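Ribonucleoside-diphosphate reductase subunit beta (Streptococcus sanguinis, PDB 4N83) forms the dimanganese-binding small subunit of a class Ib ribonucleotide reductase, which probably converts ribonucleoside diphosphates into deoxyribonucleotides for DNA synthesis. Local coordinates at residues 81-84 with 85-88. Residues are numbered along the deposited sequence; the frame is centred on the assembly and turned at random.
Sequences VRTA and HEEA
The CA atoms of Thr83 and Glu86 lie 5.3 Å apart across the first turn, where the loop after helix 49-78 passes into helix 84-111; Thr83 is its N-cap. Thr83 has an extended backbone, whereas Ala84 onward is helical, and Ala84 O receives weak bonds from Glu87 N and Ala88 N. Threonine suits the cap because its short hydroxyl can reach back to the helix start: OG1 lies between its own backbone N and carbonyl carbon (chi1 74°) and accepts from Glu86 N at 3.1 Å. OG1 also hydrogen-bonds Asp18 OD2.

Glu86, at N3, returns a bond as in a capping box, but to Arg82, the residue before the N-cap, a variant of that motif. Its extended chain, with CG anti to the backbone N (chi1 -178°), brings OE1 within 3.0 Å of Arg82 N, which meets it from above the carboxylate plane. Lys201 is a weak, long ion partner of this carboxylate. Arg82 leads its guanidinium away to a salt bridge with Glu208, while its CB lies 3.3 Å from Glu86 OE1. The buried His85 ring has Thr83 OG1 at its edge, bonds Asn9 O through NE2 and meets Trp10 edge-to-face. Beta-branched Val81 suits an extended backbone, and its methyl CG2 lies 3.8 Å from Glu87 CB.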
loop_
_atom_site.group_PDB
_atom_site.type_symbol
_atom_site.label_atom_id
_atom_site.label_comp_id
_atom_site.label_asym_id
_atom_site.label_seq_id
_atom_site.Cartn_x
_atom_site.Cartn_y
_atom_site.Cartn_z
ATOM N N VAL A 81 -13.398 5.123 6.590
ATOM C CA VAL A 81 -12.566 6.299 6.323
ATOM C C VAL A 81 -13.366 7.593 6.491
ATOM O O VAL A 81 -14.560 7.635 6.192
ATOM C CB VAL A 81 -11.928 6.202 4.907
ATOM C CG1 VAL A 81 -12.055 7.501 4.117
ATOM C CG2 VAL A 81 -10.472 5.771 5.014
ATOM N N ARG A 82 -12.694 8.641 6.967
ATOM C CA ARG A 82 -13.307 9.959 7.138
ATOM C C ARG A 82 -12.997 10.841 5.933
ATOM O O ARG A 82 -13.907 11.338 5.267
ATOM C CB ARG A 82 -12.804 10.626 8.422
ATOM C CG ARG A 82 -12.991 9.787 9.678
ATOM C CD ARG A 82 -12.516 10.524 10.918
ATOM N NE ARG A 82 -13.363 11.674 11.238
ATOM C CZ ARG A 82 -14.484 11.633 11.960
ATOM N NH1 ARG A 82 -14.939 10.488 12.467
ATOM N NH2 ARG A 82 -15.163 12.755 12.179
ATOM N N THR A 83 -11.707 11.025 5.659
ATOM C CA THR A 83 -11.244 11.856 4.549
ATOM C C THR A 83 -10.646 10.978 3.453
ATOM O O THR A 83 -10.174 9.879 3.727
ATOM C CB THR A 83 -10.171 12.862 5.013
ATOM O OG1 THR A 83 -8.928 12.182 5.234
ATOM C CG2 THR A 83 -10.600 13.562 6.299
ATOM N N ALA A 84 -10.650 11.476 2.219
ATOM C CA ALA A 84 -10.064 10.748 1.088
ATOM C C ALA A 84 -8.578 10.470 1.307
ATOM O O ALA A 84 -8.063 9.426 0.901
ATOM C CB ALA A 84 -10.265 11.525 -0.204
ATOM N N HIS A 85 -7.906 11.408 1.970
ATOM C CA HIS A 85 -6.465 11.333 2.212
ATOM C C HIS A 85 -6.134 10.228 3.209
ATOM O O HIS A 85 -5.084 9.596 3.114
ATOM C CB HIS A 85 -5.940 12.677 2.731
ATOM C CG HIS A 85 -6.541 13.864 2.043
ATOM N ND1 HIS A 85 -7.572 14.595 2.591
ATOM C CD2 HIS A 85 -6.273 14.431 0.844
ATOM C CE1 HIS A 85 -7.906 15.569 1.765
ATOM N NE2 HIS A 85 -7.132 15.492 0.697
ATOM N N GLU A 86 -7.037 10.004 4.160
ATOM C CA GLU A 86 -6.900 8.926 5.138
ATOM C C GLU A 86 -6.815 7.554 4.468
ATOM O O GLU A 86 -6.046 6.698 4.902
ATOM C CB GLU A 86 -8.074 8.959 6.124
ATOM C CG GLU A 86 -8.014 7.909 7.223
ATOM C CD GLU A 86 -9.102 8.080 8.269
ATOM O OE1 GLU A 86 -9.927 9.009 8.138
ATOM O OE2 GLU A 86 -9.131 7.281 9.229
ATOM N N GLU A 87 -7.601 7.350 3.414
ATOM C CA GLU A 87 -7.560 6.097 2.664
ATOM C C GLU A 87 -6.202 5.919 1.990
ATOM O O GLU A 87 -5.653 4.818 1.975
ATOM C CB GLU A 87 -8.689 6.035 1.626
ATOM C CG GLU A 87 -8.855 4.661 0.985
ATOM C CD GLU A 87 -10.240 4.414 0.400
ATOM O OE1 GLU A 87 -11.127 5.285 0.535
ATOM O OE2 GLU A 87 -10.444 3.336 -0.198
ATOM N N ALA A 88 -5.661 7.009 1.448
ATOM C CA ALA A 88 -4.314 7.000 0.870
ATOM C C ALA A 88 -3.267 6.644 1.928
ATOM O O ALA A 88 -2.394 5.809 1.687
ATOM C CB ALA A 88 -3.994 8.346 0.235
#